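Local coordinates for uncharacterized protein conserved in bacteria (Cupriavidus necator, PDB 5DMH) that catalyses the ATP-dependent phosphorylation of 3-oxo-tetronate to 3-oxo-tetronate 4-phosphate, a step of four-carbon acid sugar metabolism, at residues Asp46-Met56 and Ser256-Arg267; Ala149-Gly160 and Ile230-Leu239. All coordinates share one frame; numbering follows the deposited sequence.

Overall arrangement
The two contacts illustrate how segments distant in sequence are brought together within one domain, here the sugar-binding N-terminal one. From the N terminus, the chain runs through helix 41-53, which supplies the first half of interaction 1, and after strand 144-147 enters Ala149-Gly160. Some 70 residues later Ile230-Leu239 closes interaction 2, joining strand 155-158 to the connection between strand 228-231 and helix 236-245. Strand 251-254 follows, and Ser256-Arg267 returns to helix 41-53, closing the larger loop of interaction 1 around the smaller one. The centres lie about 16 Å apart, yet the contacts touch: Phe150 packs on Asp46 and Ser256, and Leu239 on Leu260.

Interaction 1: Asp46-Met56 and Ser256-Arg267; sequences DLANTLVRNGM and SGIALGLPENFR
The hydroxyl of Ser256 is gripped from two directions. Its OG donates to Asp46 OD1 at 2.7 Å, meeting the carboxylate from above its plane, and it accepts from a water that also bonds Thr50 OG1. A second water takes the backbone N-H of Ser256 and donates to Asp46 OD2, so Ser256 holds OD1 directly and OD2 through water. Phe150 packs beside this polar end, and bound ADP lies about 11 Å from the Asp46 side chain.

Apolar packing follows along the helix. Leu47 CD1 presses on Ala259 CB at 3.5 Å, tighter than usual for two carbons, while Thr50 CG2 meets Leu260 CD2 at 3.7 Å with the side chains at about a right angle. Leu51 reaches Ala259 and the ring of Pro263 with CD2.

Gly55, at positive phi, is the C-prime residue of a Schellman motif: Met56 N returns to Leu51 O and Gly55 N to Val52 O. This helix end turns the carbonyl of Asn54 toward helix 262-268, where Arg267 NH1 donates to Asn54 O at 2.9 Å, nearly straight (169°) and within the guanidinium plane. Arg267 is itself held by a side-on salt bridge in which NE and NH2 both bond Glu264 OE1, helping to set the guanidinium's rotation. The Asn54 amide is anchored by ND2 to Thr50 O at 2.9 Å. Beyond the turn, selenomethionine Met56 crosses Pro263 with CG and packs CE on Phe266 CD2 at 3.8 Å. Met56 SE lies 5.3 Å from the Phe266 ring centroid, oblique at 64° off the normal, a Met-aromatic contact.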
loop_
_atom_site.group_PDB
_atom_site.type_symbol
_atom_site.label_atom_id
_atom_site.label_comp_id
_atom_site.label_asym_id
_atom_site.label_seq_id
_atom_site.Cartn_x
_atom_site.Cartn_y
_atom_site.Cartn_z
ATOM N N ASP A 46 3.510 -3.533 2.734
ATOM C CA ASP A 46 2.613 -4.699 2.774
ATOM C C ASP A 46 3.131 -5.755 1.811
ATOM O O ASP A 46 3.435 -6.872 2.204
ATOM C CB ASP A 46 1.199 -4.223 2.406
ATOM C CG ASP A 46 0.161 -5.336 2.321
ATOM O OD1 ASP A 46 0.419 -6.492 2.729
ATOM O OD2 ASP A 46 -0.959 -5.024 1.840
ATOM N N LEU A 47 3.272 -5.386 0.543
ATOM C CA LEU A 47 3.881 -6.280 -0.447
ATOM C C LEU A 47 5.278 -6.789 -0.057
ATOM O O LEU A 47 5.537 -7.988 -0.106
ATOM C CB LEU A 47 3.940 -5.569 -1.792
ATOM C CG LEU A 47 4.665 -6.336 -2.903
ATOM C CD1 LEU A 47 4.010 -7.687 -3.134
ATOM C CD2 LEU A 47 4.677 -5.514 -4.152
ATOM N N ALA A 48 6.188 -5.897 0.337
ATOM C CA ALA A 48 7.513 -6.321 0.701
ATOM C C ALA A 48 7.450 -7.305 1.879
ATOM O O ALA A 48 8.185 -8.270 1.913
ATOM C CB ALA A 48 8.419 -5.135 1.019
ATOM N N ASN A 49 6.561 -7.063 2.826
ATOM C CA ASN A 49 6.395 -7.993 3.946
ATOM C C ASN A 49 6.058 -9.410 3.462
ATOM O O ASN A 49 6.650 -10.391 3.908
ATOM C CB ASN A 49 5.292 -7.466 4.871
ATOM C CG ASN A 49 5.020 -8.381 6.067
ATOM O OD1 ASN A 49 5.894 -8.644 6.900
ATOM N ND2 ASN A 49 3.793 -8.874 6.140
ATOM N N THR A 50 5.080 -9.502 2.570
ATOM C CA THR A 50 4.689 -10.777 1.996
ATOM C C THR A 50 5.822 -11.442 1.242
ATOM O O THR A 50 6.035 -12.652 1.382
ATOM C CB THR A 50 3.438 -10.627 1.096
ATOM O OG1 THR A 50 2.302 -10.461 1.958
ATOM C CG2 THR A 50 3.247 -11.880 0.243
ATOM N N LEU A 51 6.580 -10.667 0.471
ATOM C CA LEU A 51 7.723 -11.240 -0.232
ATOM C C LEU A 51 8.818 -11.743 0.719
ATOM O O LEU A 51 9.330 -12.849 0.541
ATOM C CB LEU A 51 8.293 -10.225 -1.218
ATOM C CG LEU A 51 7.358 -9.938 -2.385
ATOM C CD1 LEU A 51 7.883 -8.726 -3.148
ATOM C CD2 LEU A 51 7.231 -11.139 -3.284
ATOM N N VAL A 52 9.165 -10.948 1.738
ATOM C CA VAL A 52 10.180 -11.362 2.697
ATOM C C VAL A 52 9.741 -12.617 3.435
ATOM O O VAL A 52 10.515 -13.547 3.609
ATOM C CB VAL A 52 10.482 -10.230 3.704
ATOM C CG1 VAL A 52 11.284 -10.748 4.896
ATOM C CG2 VAL A 52 11.185 -9.080 2.983
ATOM N N ARG A 53 8.480 -12.645 3.851
ATOM C CA ARG A 53 7.966 -13.778 4.613
ATOM C C ARG A 53 7.901 -15.049 3.792
ATOM O O ARG A 53 7.822 -16.141 4.357
ATOM C CB ARG A 53 6.591 -13.461 5.192
ATOM C CG ARG A 53 6.669 -12.578 6.458
ATOM C CD ARG A 53 5.358 -11.891 6.729
ATOM N NE ARG A 53 4.260 -12.783 7.142
ATOM C CZ ARG A 53 4.055 -13.227 8.385
ATOM N NH1 ARG A 53 4.890 -12.945 9.377
ATOM N NH2 ARG A 53 3.000 -13.974 8.638
ATOM N N ASN A 54 7.926 -14.910 2.467
ATOM C CA ASN A 54 7.887 -16.068 1.588
ATOM C C ASN A 54 9.204 -16.321 0.874
ATOM O O ASN A 54 9.249 -17.072 -0.089
ATOM C CB ASN A 54 6.733 -15.973 0.586
ATOM C CG ASN A 54 5.403 -16.265 1.230
ATOM O OD1 ASN A 54 4.949 -17.424 1.279
ATOM N ND2 ASN A 54 4.776 -15.225 1.752
ATOM N N GLY A 55 10.276 -15.714 1.385
ATOM C CA GLY A 55 11.617 -16.140 1.055
ATOM C C GLY A 55 12.350 -15.304 0.024
ATOM O O GLY A 55 13.309 -15.798 -0.553
HETATM N N MSE A 56 11.922 -14.064 -0.233
HETATM C CA MSE A 56 12.684 -13.203 -1.151
HETATM C C MSE A 56 13.255 -11.997 -0.412
HETATM O O MSE A 56 12.515 -11.253 0.208
HETATM C CB MSE A 56 11.830 -12.726 -2.325
HETATM C CG MSE A 56 11.561 -13.774 -3.378
HETATM SE SE MSE A 56 10.538 -12.993 -4.895
HETATM C CE MSE A 56 12.021 -12.732 -6.150
ATOM N N SER A 256 -1.280 -7.434 -1.970
ATOM C CA SER A 256 -0.118 -8.188 -1.557
ATOM C C SER A 256 -0.370 -9.681 -1.644
ATOM O O SER A 256 0.570 -10.438 -1.777
ATOM C CB SER A 256 0.341 -7.806 -0.143
ATOM O OG SER A 256 -0.639 -8.112 0.787
ATOM N N GLY A 257 -1.624 -10.105 -1.537
ATOM C CA GLY A 257 -1.932 -11.525 -1.541
ATOM C C GLY A 257 -1.521 -12.224 -2.818
ATOM O O GLY A 257 -1.100 -13.395 -2.808
ATOM N N ILE A 258 -1.662 -11.532 -3.944
ATOM C CA ILE A 258 -1.345 -12.176 -5.222
ATOM C C ILE A 258 0.154 -12.506 -5.335
ATOM O O ILE A 258 0.563 -13.300 -6.194
ATOM C CB ILE A 258 -1.834 -11.344 -6.411
ATOM C CG1 ILE A 258 -1.831 -12.174 -7.694
ATOM C CG2 ILE A 258 -0.961 -10.107 -6.643
ATOM C CD1 ILE A 258 -2.679 -13.463 -7.614
ATOM N N ALA A 259 0.973 -11.897 -4.476
ATOM C CA ALA A 259 2.424 -12.161 -4.470
ATOM C C ALA A 259 2.815 -13.386 -3.672
ATOM O O ALA A 259 3.968 -13.841 -3.755
ATOM C CB ALA A 259 3.189 -10.961 -3.941
ATOM N N LEU A 260 1.877 -13.911 -2.879
ATOM C CA LEU A 260 2.173 -15.025 -1.976
ATOM C C LEU A 260 2.987 -16.139 -2.625
ATOM O O LEU A 260 3.954 -16.659 -2.036
ATOM C CB LEU A 260 0.858 -15.607 -1.434
ATOM C CG LEU A 260 0.228 -14.797 -0.307
ATOM C CD1 LEU A 260 -1.142 -15.363 0.026
ATOM C CD2 LEU A 260 1.093 -14.817 0.944
ATOM N N GLY A 261 2.571 -16.539 -3.828
ATOM C CA GLY A 261 3.154 -17.676 -4.499
ATOM C C GLY A 261 4.287 -17.373 -5.472
ATOM O O GLY A 261 4.784 -18.288 -6.133
ATOM N N LEU A 262 4.683 -16.106 -5.595
ATOM C CA LEU A 262 5.669 -15.761 -6.630
ATOM C C LEU A 262 7.071 -16.255 -6.266
ATOM O O LEU A 262 7.795 -16.768 -7.116
ATOM C CB LEU A 262 5.627 -14.266 -6.942
ATOM C CG LEU A 262 4.250 -13.795 -7.435
ATOM C CD1 LEU A 262 4.248 -12.305 -7.720
ATOM C CD2 LEU A 262 3.776 -14.590 -8.642
ATOM N N PRO A 263 7.464 -16.131 -4.993
ATOM C CA PRO A 263 8.784 -16.689 -4.646
ATOM C C PRO A 263 8.907 -18.168 -4.945
ATOM O O PRO A 263 9.942 -18.629 -5.419
ATOM C CB PRO A 263 8.872 -16.429 -3.136
ATOM C CG PRO A 263 8.058 -15.219 -2.935
ATOM C CD PRO A 263 6.880 -15.388 -3.865
ATOM N N GLU A 264 7.855 -18.927 -4.695
ATOM C CA GLU A 264 7.910 -20.353 -4.979
ATOM C C GLU A 264 8.120 -20.625 -6.471
ATOM O O GLU A 264 8.839 -21.554 -6.832
ATOM C CB GLU A 264 6.654 -21.052 -4.467
ATOM C CG GLU A 264 6.688 -22.545 -4.604
ATOM C CD GLU A 264 7.727 -23.199 -3.713
ATOM O OE1 GLU A 264 8.122 -22.582 -2.705
ATOM O OE2 GLU A 264 8.145 -24.337 -4.022
ATOM N N ASN A 265 7.501 -19.835 -7.350
ATOM C CA ASN A 265 7.791 -19.964 -8.781
ATOM C C ASN A 265 9.289 -19.884 -9.074
ATOM O O ASN A 265 9.821 -20.687 -9.831
ATOM C CB ASN A 265 7.103 -18.876 -9.593
ATOM C CG ASN A 265 5.605 -19.035 -9.651
ATOM O OD1 ASN A 265 5.052 -20.154 -9.544
ATOM N ND2 ASN A 265 4.925 -17.909 -9.861
ATOM N N PHE A 266 9.969 -18.901 -8.496
ATOM C CA PHE A 266 11.394 -18.727 -8.795
ATOM C C PHE A 266 12.225 -19.858 -8.194
ATOM O O PHE A 266 13.192 -20.308 -8.785
ATOM C CB PHE A 266 11.887 -17.353 -8.324
ATOM C CG PHE A 266 11.220 -16.208 -9.038
ATOM C CD1 PHE A 266 11.443 -16.006 -10.393
ATOM C CD2 PHE A 266 10.371 -15.351 -8.370
ATOM C CE1 PHE A 266 10.820 -14.961 -11.060
ATOM C CE2 PHE A 266 9.731 -14.291 -9.043
ATOM C CZ PHE A 266 9.962 -14.106 -10.380
ATOM N N ARG A 267 11.835 -20.325 -7.020
ATOM C CA ARG A 267 12.512 -21.463 -6.409
ATOM C C ARG A 267 12.392 -22.698 -7.297
ATOM O O ARG A 267 13.382 -23.390 -7.570
ATOM C CB ARG A 267 11.925 -21.739 -5.021
ATOM C CG ARG A 267 12.465 -20.833 -3.938
ATOM C CD ARG A 267 12.139 -21.365 -2.556
ATOM N NE ARG A 267 10.710 -21.266 -2.253
ATOM C CZ ARG A 267 10.110 -20.204 -1.728
ATOM N NH1 ARG A 267 10.801 -19.110 -1.415
ATOM N NH2 ARG A 267 8.799 -20.234 -1.503
HETATM O O HOH W 1 -2.718 -5.762 -0.112
HETATM O O HOH W 2 -0.414 -10.970 1.585
HETATM O O HOH W 3 6.345 -19.385 0.125
HETATM O O HOH W 4 13.672 -18.403 -0.988
#

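Interaction 2: Ala149-Gly160 and Ile230-Leu239; sequences AFPENGRTIFRG and IADAVSDADL
Backbone pairing joins Ile157 and Ala233, an antiparallel hydrogen-bonded pair in a single bridge. Ile157 N donates to Ala233 O at 3.0 Å and 173°, and Ala233 N returns a more bent bond to Ile157 O, also 3.0 Å. The bridge attaches strand 155-158 to the chain just beyond strand 228-231; on its other side the strand pairs with 161-164.

Side-chain to backbone bonds hold the chain next to the bridge. The Asp232 carboxylate spans two successive amides: OD1 accepts from Gly160 N at 2.8 Å through its syn lone pair, while OD2 takes Arg159 N at 2.8 Å from above the carboxylate plane. OD2 also accepts from Tyr204 N, so three backbone N-H groups hold the carboxylate. Its CG, anti to the carbonyl carbon (chi1 -75°), is thereby set facing the turn where Arg159 and Gly160 both have positive phi.

Other bonds stay within a segment. In the first, the chain turns back through Pro151-Gly154, and Gly154 and Arg155 both face Phe150, a G1 beta bulge. In the second, Ser235 is the N-cap of helix 236-245: its OG accepts from Asp238 N, and Asp238 OD2 in turn takes Val234 N, steadying the bend between bridge and helix.

Solvent also links the segments: a water accepts from Glu152 N and donates to Asp236 OD1 at 2.6 Å.

Apolar contacts form the remaining group. Pro151 CD and Leu239 CD1 reach toward each other, at a tight 3.5 Å, and Ala149 CB lies against Ala233 CB at 3.8 Å, with Cys147 of strand 144-147 also touching Ala233 and Leu239. Farther along, Ile157 CG2 approaches Ile230 CG2 at 4.2 Å, both isoleucines packing on Leu187 of helix 187-193.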
loop_
_atom_site.group_PDB
_atom_site.type_symbol
_atom_site.label_atom_id
_atom_site.label_comp_id
_atom_site.label_asym_id
_atom_site.label_seq_id
_atom_site.Cartn_x
_atom_site.Cartn_y
_atom_site.Cartn_z
ATOM N N ALA A 149 -7.434 -9.637 -3.833
ATOM C CA ALA A 149 -7.815 -10.470 -2.691
ATOM C C ALA A 149 -6.708 -10.582 -1.622
ATOM O O ALA A 149 -5.494 -10.612 -1.939
ATOM C CB ALA A 149 -8.226 -11.849 -3.171
ATOM N N PHE A 150 -7.138 -10.693 -0.365
ATOM C CA PHE A 150 -6.226 -10.696 0.763
ATOM C C PHE A 150 -6.960 -11.343 1.947
ATOM O O PHE A 150 -7.393 -10.655 2.865
ATOM C CB PHE A 150 -5.848 -9.221 1.070
ATOM C CG PHE A 150 -4.655 -9.040 2.000
ATOM C CD1 PHE A 150 -4.076 -10.103 2.671
ATOM C CD2 PHE A 150 -4.116 -7.775 2.179
ATOM C CE1 PHE A 150 -3.003 -9.915 3.494
ATOM C CE2 PHE A 150 -3.038 -7.575 3.000
ATOM C CZ PHE A 150 -2.470 -8.646 3.666
ATOM N N PRO A 151 -7.136 -12.673 1.903
ATOM C CA PRO A 151 -7.938 -13.349 2.926
ATOM C C PRO A 151 -7.508 -13.064 4.363
ATOM O O PRO A 151 -8.362 -12.956 5.249
ATOM C CB PRO A 151 -7.736 -14.836 2.591
ATOM C CG PRO A 151 -7.651 -14.825 1.083
ATOM C CD PRO A 151 -6.802 -13.575 0.788
ATOM N N GLU A 152 -6.209 -12.954 4.594
ATOM C CA GLU A 152 -5.677 -12.695 5.918
ATOM C C GLU A 152 -6.235 -11.386 6.492
ATOM O O GLU A 152 -6.269 -11.192 7.721
ATOM C CB GLU A 152 -4.147 -12.625 5.852
ATOM C CG GLU A 152 -3.411 -12.667 7.199
ATOM C CD GLU A 152 -1.930 -12.227 7.128
ATOM O OE1 GLU A 152 -1.413 -11.868 6.032
ATOM O OE2 GLU A 152 -1.285 -12.177 8.204
ATOM N N ASN A 153 -6.619 -10.477 5.601
ATOM C CA ASN A 153 -7.201 -9.194 5.983
ATOM C C ASN A 153 -8.651 -9.124 5.548
ATOM O O ASN A 153 -9.236 -8.030 5.442
ATOM C CB ASN A 153 -6.403 -8.012 5.410
ATOM C CG ASN A 153 -5.515 -7.326 6.451
ATOM O OD1 ASN A 153 -5.879 -7.206 7.623
ATOM N ND2 ASN A 153 -4.328 -6.886 6.018
ATOM N N GLY A 154 -9.254 -10.295 5.319
ATOM C CA GLY A 154 -10.671 -10.368 5.026
ATOM C C GLY A 154 -11.176 -9.970 3.646
ATOM O O GLY A 154 -12.369 -9.713 3.509
ATOM N N ARG A 155 -10.306 -9.908 2.638
ATOM C CA ARG A 155 -10.735 -9.574 1.281
ATOM C C ARG A 155 -10.795 -10.833 0.427
ATOM O O ARG A 155 -9.781 -11.529 0.273
ATOM C CB ARG A 155 -9.800 -8.574 0.591
ATOM C CG ARG A 155 -9.811 -7.147 1.154
ATOM C CD ARG A 155 -8.794 -6.916 2.266
ATOM N NE ARG A 155 -8.778 -5.505 2.625
ATOM C CZ ARG A 155 -9.517 -4.941 3.586
ATOM N NH1 ARG A 155 -9.441 -3.636 3.795
ATOM N NH2 ARG A 155 -10.327 -5.658 4.356
ATOM N N THR A 156 -11.993 -11.145 -0.073
ATOM C CA THR A 156 -12.173 -12.192 -1.075
ATOM C C THR A 156 -12.951 -11.707 -2.303
ATOM O O THR A 156 -13.662 -10.694 -2.250
ATOM C CB THR A 156 -12.851 -13.471 -0.479
ATOM O OG1 THR A 156 -14.134 -13.155 0.060
ATOM C CG2 THR A 156 -11.984 -14.081 0.594
ATOM N N ILE A 157 -12.801 -12.440 -3.413
ATOM C CA ILE A 157 -13.393 -12.100 -4.699
ATOM C C ILE A 157 -14.105 -13.323 -5.304
ATOM O O ILE A 157 -13.515 -14.384 -5.425
ATOM C CB ILE A 157 -12.354 -11.593 -5.738
ATOM C CG1 ILE A 157 -11.548 -10.418 -5.186
ATOM C CG2 ILE A 157 -13.061 -11.123 -6.992
ATOM C CD1 ILE A 157 -10.345 -10.099 -6.014
ATOM N N PHE A 158 -15.384 -13.140 -5.608
ATOM C CA PHE A 158 -16.273 -14.192 -6.126
ATOM C C PHE A 158 -17.090 -13.615 -7.270
ATOM O O PHE A 158 -17.780 -12.616 -7.112
ATOM C CB PHE A 158 -17.200 -14.733 -5.022
ATOM C CG PHE A 158 -18.137 -15.829 -5.488
ATOM C CD1 PHE A 158 -17.704 -17.147 -5.533
ATOM C CD2 PHE A 158 -19.433 -15.548 -5.882
ATOM C CE1 PHE A 158 -18.560 -18.146 -5.939
ATOM C CE2 PHE A 158 -20.280 -16.552 -6.299
ATOM C CZ PHE A 158 -19.856 -17.846 -6.311
ATOM N N ARG A 159 -17.028 -14.261 -8.436
ATOM C CA ARG A 159 -17.682 -13.756 -9.648
ATOM C C ARG A 159 -17.364 -12.280 -9.873
ATOM O O ARG A 159 -18.197 -11.512 -10.321
ATOM C CB ARG A 159 -19.178 -14.040 -9.639
ATOM C CG ARG A 159 -19.477 -15.548 -9.675
ATOM C CD ARG A 159 -20.967 -15.885 -9.729
ATOM N NE ARG A 159 -21.130 -17.329 -9.856
ATOM C CZ ARG A 159 -21.157 -17.990 -11.017
ATOM N NH1 ARG A 159 -21.051 -17.355 -12.171
ATOM N NH2 ARG A 159 -21.273 -19.301 -11.016
ATOM N N GLY A 160 -16.126 -11.935 -9.558
ATOM C CA GLY A 160 -15.568 -10.621 -9.802
ATOM C C GLY A 160 -15.956 -9.570 -8.785
ATOM O O GLY A 160 -15.520 -8.426 -8.905
ATOM N N ILE A 230 -10.083 -9.620 -13.976
ATOM C CA ILE A 230 -10.275 -9.721 -12.538
ATOM C C ILE A 230 -10.117 -11.202 -12.205
ATOM O O ILE A 230 -10.677 -12.030 -12.895
ATOM C CB ILE A 230 -11.672 -9.253 -12.138
ATOM C CG1 ILE A 230 -11.890 -7.764 -12.463
ATOM C CG2 ILE A 230 -11.925 -9.518 -10.654
ATOM C CD1 ILE A 230 -10.925 -6.824 -11.787
ATOM N N ALA A 231 -9.314 -11.550 -11.203
ATOM C CA ALA A 231 -9.192 -12.957 -10.792
ATOM C C ALA A 231 -9.872 -13.207 -9.456
ATOM O O ALA A 231 -9.528 -12.573 -8.446
ATOM C CB ALA A 231 -7.739 -13.375 -10.713
ATOM N N ASP A 232 -10.819 -14.145 -9.458
ATOM C CA ASP A 232 -11.456 -14.588 -8.228
ATOM C C ASP A 232 -10.445 -15.290 -7.297
ATOM O O ASP A 232 -9.507 -15.966 -7.726
ATOM C CB ASP A 232 -12.645 -15.544 -8.503
ATOM C CG ASP A 232 -13.906 -14.854 -9.019
ATOM O OD1 ASP A 232 -13.998 -13.595 -9.001
ATOM O OD2 ASP A 232 -14.827 -15.606 -9.458
ATOM N N ALA A 233 -10.666 -15.162 -5.995
ATOM C CA ALA A 233 -9.858 -15.872 -5.025
ATOM C C ALA A 233 -10.633 -15.869 -3.722
ATOM O O ALA A 233 -10.941 -14.797 -3.178
ATOM C CB ALA A 233 -8.509 -15.212 -4.830
ATOM N N VAL A 234 -11.003 -17.066 -3.280
ATOM C CA VAL A 234 -11.823 -17.229 -2.068
ATOM C C VAL A 234 -11.027 -17.737 -0.881
ATOM O O VAL A 234 -11.587 -17.930 0.208
ATOM C CB VAL A 234 -13.031 -18.142 -2.316
ATOM C CG1 VAL A 234 -13.773 -17.716 -3.555
ATOM C CG2 VAL A 234 -12.612 -19.616 -2.441
ATOM N N SER A 235 -9.721 -17.902 -1.075
ATOM C CA SER A 235 -8.833 -18.464 -0.061
ATOM C C SER A 235 -7.397 -18.197 -0.432
ATOM O O SER A 235 -7.101 -17.840 -1.586
ATOM C CB SER A 235 -9.049 -19.961 -0.003
ATOM O OG SER A 235 -8.676 -20.494 -1.232
ATOM N N ASP A 236 -6.495 -18.380 0.536
ATOM C CA ASP A 236 -5.065 -18.304 0.263
ATOM C C ASP A 236 -4.675 -19.390 -0.747
ATOM O O ASP A 236 -3.798 -19.180 -1.587
ATOM C CB ASP A 236 -4.221 -18.438 1.527
ATOM C CG ASP A 236 -4.192 -17.167 2.368
ATOM O OD1 ASP A 236 -4.632 -16.093 1.914
ATOM O OD2 ASP A 236 -3.725 -17.263 3.514
ATOM N N ALA A 237 -5.329 -20.546 -0.676
ATOM C CA ALA A 237 -5.053 -21.590 -1.653
ATOM C C ALA A 237 -5.271 -21.081 -3.089
ATOM O O ALA A 237 -4.480 -21.380 -3.978
ATOM C CB ALA A 237 -5.883 -22.837 -1.386
ATOM N N ASP A 238 -6.341 -20.312 -3.313
ATOM C CA ASP A 238 -6.589 -19.759 -4.631
ATOM C C ASP A 238 -5.470 -18.801 -5.014
ATOM O O ASP A 238 -5.051 -18.784 -6.156
ATOM C CB ASP A 238 -7.948 -19.035 -4.712
ATOM C CG ASP A 238 -9.114 -19.971 -4.828
ATOM O OD1 ASP A 238 -8.929 -21.219 -4.990
ATOM O OD2 ASP A 238 -10.251 -19.457 -4.782
ATOM N N LEU A 239 -4.951 -18.033 -4.054
ATOM C CA LEU A 239 -3.877 -17.090 -4.352
ATOM C C LEU A 239 -2.598 -17.815 -4.798
ATOM O O LEU A 239 -1.903 -17.376 -5.736
ATOM C CB LEU A 239 -3.630 -16.173 -3.151
ATOM C CG LEU A 239 -4.704 -15.095 -2.910
ATOM C CD1 LEU A 239 -4.438 -14.397 -1.605
ATOM C CD2 LEU A 239 -4.768 -14.097 -4.056
HETATM O O HOH W 5 -4.021 -13.631 2.659
#